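Local atomic coordinates of catalase (PDB entry 4QOL), a protein that breaks down hydrogen peroxide to water and oxygen at a heme, and probably also oxidises phenolic compounds in a peroxidase-like manner. Residues F136-L141 with Q414-P419. Numbering follows the deposited sequence.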
ATOM      1  N   PHE A 136      22.198  23.857  -1.383  1.00 14.55           N
ATOM      2  CA  PHE A 136      23.377  23.284  -2.071  1.00 16.16           C
ATOM      3  C   PHE A 136      23.272  23.351  -3.605  1.00 15.50           C
ATOM      4  O   PHE A 136      24.256  23.393  -4.302  1.00 15.25           O
ATOM      5  CB  PHE A 136      23.505  21.775  -1.776  1.00 15.55           C
ATOM      6  CG  PHE A 136      23.551  21.401  -0.328  1.00 18.43           C
ATOM      7  CD1 PHE A 136      22.367  21.127   0.366  1.00 17.80           C
ATOM      8  CD2 PHE A 136      24.766  21.226   0.298  1.00 17.25           C
ATOM      9  CE1 PHE A 136      22.390  20.717   1.662  1.00 18.58           C
ATOM     10  CE2 PHE A 136      24.797  20.821   1.621  1.00 19.13           C
ATOM     11  CZ  PHE A 136      23.595  20.558   2.289  1.00 18.37           C
ATOM     12  N   ILE A 137      22.037  23.388  -4.104  1.00 14.94           N
ATOM     13  CA  ILE A 137      21.713  23.211  -5.517  1.00 14.53           C
ATOM     14  C   ILE A 137      20.608  24.198  -5.865  1.00 14.41           C
ATOM     15  O   ILE A 137      20.020  24.769  -4.984  1.00 15.19           O
ATOM     16  CB  ILE A 137      21.248  21.782  -5.859  1.00 14.59           C
ATOM     17  CG1 ILE A 137      20.076  21.319  -4.983  1.00 13.90           C
ATOM     18  CG2 ILE A 137      22.415  20.791  -5.782  1.00 13.76           C
ATOM     19  CD1 ILE A 137      19.388  20.069  -5.490  1.00 14.24           C
ATOM     20  N   ARG A 138      20.396  24.417  -7.166  1.00 16.70           N
ATOM     21  CA  ARG A 138      19.408  25.404  -7.626  1.00 15.32           C
ATOM     22  C   ARG A 138      18.368  24.827  -8.595  1.00 15.95           C
ATOM     23  O   ARG A 138      17.607  25.605  -9.185  1.00 17.40           O
ATOM     24  CB  ARG A 138      20.137  26.611  -8.269  1.00 16.11           C
ATOM     25  CG  ARG A 138      20.935  26.205  -9.494  1.00 17.13           C
ATOM     26  CD  ARG A 138      21.425  27.392 -10.344  1.00 17.61           C
ATOM     27  NE  ARG A 138      22.317  28.223  -9.619  1.00 18.65           N
ATOM     28  CZ  ARG A 138      23.629  28.361  -9.841  1.00 19.90           C
ATOM     29  NH1 ARG A 138      24.297  27.495 -10.623  1.00 21.20           N
ATOM     30  NH2 ARG A 138      24.270  29.290  -9.156  1.00 17.87           N
ATOM     31  N   ASP A 139      18.366  23.497  -8.817  1.00 15.55           N
ATOM     32  CA  ASP A 139      17.431  22.879  -9.716  1.00 15.62           C
ATOM     33  C   ASP A 139      17.009  21.570  -9.099  1.00 14.96           C
ATOM     34  O   ASP A 139      17.831  20.746  -8.754  1.00 13.26           O
ATOM     35  CB  ASP A 139      18.064  22.662 -11.131  1.00 17.07           C
ATOM     36  CG  ASP A 139      17.028  22.268 -12.185  1.00 18.09           C
ATOM     37  OD1 ASP A 139      16.244  21.334 -11.904  1.00 18.25           O
ATOM     38  OD2 ASP A 139      16.925  22.933 -13.256  1.00 16.03           O
ATOM     39  N   ALA A 140      15.704  21.378  -8.969  1.00 14.18           N
ATOM     40  CA  ALA A 140      15.158  20.162  -8.370  1.00 12.48           C
ATOM     41  C   ALA A 140      15.561  18.860  -9.037  1.00 12.46           C
ATOM     42  O   ALA A 140      15.576  17.789  -8.375  1.00 14.05           O
ATOM     43  CB  ALA A 140      13.627  20.300  -8.333  1.00 12.54           C
ATOM     44  N   LEU A 141      15.974  18.910 -10.314  1.00 13.02           N
ATOM     45  CA  LEU A 141      16.355  17.728 -11.022  1.00 14.13           C
ATOM     46  C   LEU A 141      17.548  17.089 -10.318  1.00 14.45           C
ATOM     47  O   LEU A 141      17.749  15.880 -10.430  1.00 14.75           O
ATOM     48  CB  LEU A 141      16.680  18.001 -12.497  1.00 13.61           C
ATOM     49  CG  LEU A 141      16.935  16.826 -13.407  1.00 13.34           C
ATOM     50  CD1 LEU A 141      15.778  15.866 -13.487  1.00 13.97           C
ATOM     51  CD2 LEU A 141      17.208  17.361 -14.815  1.00 13.30           C
ATOM     52  N   GLN A 414      18.283  24.696 -19.573  1.00 17.55           N
ATOM     53  CA  GLN A 414      19.436  25.555 -19.585  1.00 20.52           C
ATOM     54  C   GLN A 414      19.630  26.214 -18.224  1.00 18.60           C
ATOM     55  O   GLN A 414      18.680  26.740 -17.635  1.00 19.60           O
ATOM     56  CB  GLN A 414      19.165  26.664 -20.645  1.00 22.08           C
ATOM     57  CG  GLN A 414      20.275  27.653 -20.948  1.00 27.91           C
ATOM     58  CD  GLN A 414      19.729  28.730 -21.924  1.00 29.79           C
ATOM     59  OE1 GLN A 414      18.800  28.470 -22.700  1.00 37.28           O
ATOM     60  NE2 GLN A 414      20.276  29.926 -21.852  1.00 33.52           N
ATOM     61  N   LYS A 415      20.873  26.312 -17.791  1.00 18.42           N
ATOM     62  CA  LYS A 415      21.196  26.956 -16.515  1.00 19.46           C
ATOM     63  C   LYS A 415      20.844  28.409 -16.511  1.00 19.44           C
ATOM     64  O   LYS A 415      20.855  29.062 -17.549  1.00 19.45           O
ATOM     65  CB  LYS A 415      22.698  26.709 -16.168  1.00 21.55           C
ATOM     66  CG  LYS A 415      23.078  27.078 -14.738  1.00 25.80           C
ATOM     67  CD  LYS A 415      24.570  27.335 -14.587  1.00 27.88           C
ATOM     68  CE  LYS A 415      25.375  26.076 -14.754  1.00 33.42           C
ATOM     69  NZ  LYS A 415      26.801  26.387 -14.436  1.00 34.33           N
ATOM     70  N   ILE A 416      20.416  28.920 -15.354  1.00 19.65           N
ATOM     71  CA  ILE A 416      20.193  30.320 -15.214  1.00 19.10           C
ATOM     72  C   ILE A 416      21.435  31.139 -15.616  1.00 19.15           C
ATOM     73  O   ILE A 416      22.607  30.683 -15.551  1.00 17.46           O
ATOM     74  CB  ILE A 416      19.847  30.746 -13.763  1.00 18.82           C
ATOM     75  CG1 ILE A 416      20.936  30.238 -12.777  1.00 18.25           C
ATOM     76  CG2 ILE A 416      18.464  30.243 -13.370  1.00 19.81           C
ATOM     77  CD1 ILE A 416      20.941  30.994 -11.490  1.00 18.54           C
ATOM     78  N   GLU A 417      21.155  32.367 -16.036  1.00 18.12           N
ATOM     79  CA  GLU A 417      22.227  33.346 -16.216  1.00 20.45           C
ATOM     80  C   GLU A 417      22.730  33.832 -14.886  1.00 17.92           C
ATOM     81  O   GLU A 417      22.081  33.653 -13.861  1.00 17.71           O
ATOM     82  CB  GLU A 417      21.712  34.537 -17.049  1.00 22.94           C
ATOM     83  CG  GLU A 417      21.298  34.089 -18.452  1.00 31.72           C
ATOM     84  CD  GLU A 417      22.442  33.792 -19.419  1.00 40.63           C
ATOM     85  OE1 GLU A 417      22.109  33.647 -20.625  1.00 46.86           O
ATOM     86  OE2 GLU A 417      23.653  33.673 -19.005  1.00 44.66           O
ATOM     87  N   LYS A 418      23.895  34.436 -14.904  1.00 17.30           N
ATOM     88  CA  LYS A 418      24.555  34.942 -13.691  1.00 17.79           C
ATOM     89  C   LYS A 418      24.599  33.929 -12.526  1.00 17.81           C
ATOM     90  O   LYS A 418      24.278  34.300 -11.404  1.00 19.68           O
ATOM     91  CB  LYS A 418      23.889  36.215 -13.168  1.00 19.13           C
ATOM     92  CG  LYS A 418      23.583  37.312 -14.192  1.00 21.14           C
ATOM     93  CD  LYS A 418      22.814  38.470 -13.484  1.00 20.81           C
ATOM     94  CE  LYS A 418      21.303  38.350 -13.264  1.00 23.47           C
ATOM     95  NZ  LYS A 418      20.739  39.625 -12.684  1.00 23.70           N
ATOM     96  N   PRO A 419      25.144  32.747 -12.759  1.00 17.52           N
ATOM     97  CA  PRO A 419      25.142  31.783 -11.627  1.00 18.31           C
ATOM     98  C   PRO A 419      26.050  32.209 -10.517  1.00 18.16           C
ATOM     99  O   PRO A 419      25.728  31.922  -9.356  1.00 17.49           O
ATOM    100  CB  PRO A 419      25.669  30.491 -12.251  1.00 18.50           C
ATOM    101  CG  PRO A 419      26.402  30.908 -13.505  1.00 18.18           C
ATOM    102  CD  PRO A 419      25.617  32.118 -14.004  1.00 17.19           C
TER
HETATM  103  O   HOH W   1      26.913  26.407 -11.499  1.00 27.88           O
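The guanidinium of Arg138 carries Ile416 CG1 over one face, while a water molecule sits at its edge, in the plane, and accepts from NH1 at 3.0 Å. Pro419 CB lies on the Ile416 side of the plane, 3.6 Å from Arg138 NH2, whereas Pro419 O and Lys415 CD approach obliquely, the latter 4.0 Å from Arg138 NH1. Ile416 lays its longer branch obliquely across the arginine chain, CD1 coming within 3.6 Å of Arg138 NE. A bend in the arginine chain at chi3 (63°) turns the planar head off the line of CB, CG and CD and brings it against this aliphatic patch. The same water takes a second bond, 2.9 Å from Lys415 NZ, and so joins two like charges whose nitrogens, Arg138 NH1 and Lys415 NZ, remain 4.7 Å apart. Arg138 NH2 forms salt bridges with Asp280 and Asp421, which probably offset this concentration of positive charge. Replacing Arg138 with a leucine would probably leave both aspartates without this cationic partner and the water without one of its donors. Farther along the loop, Asp139 OD1 receives Leu141 N in a nearly straight 2.9 Å bond, closing an Asx turn around Ala140, which touches the heme. The arrangement is an arginine-centred junction between two irregular loops, joining a heme-flanking segment of the catalase core to the approach to the C-terminal helices of the catalase fold.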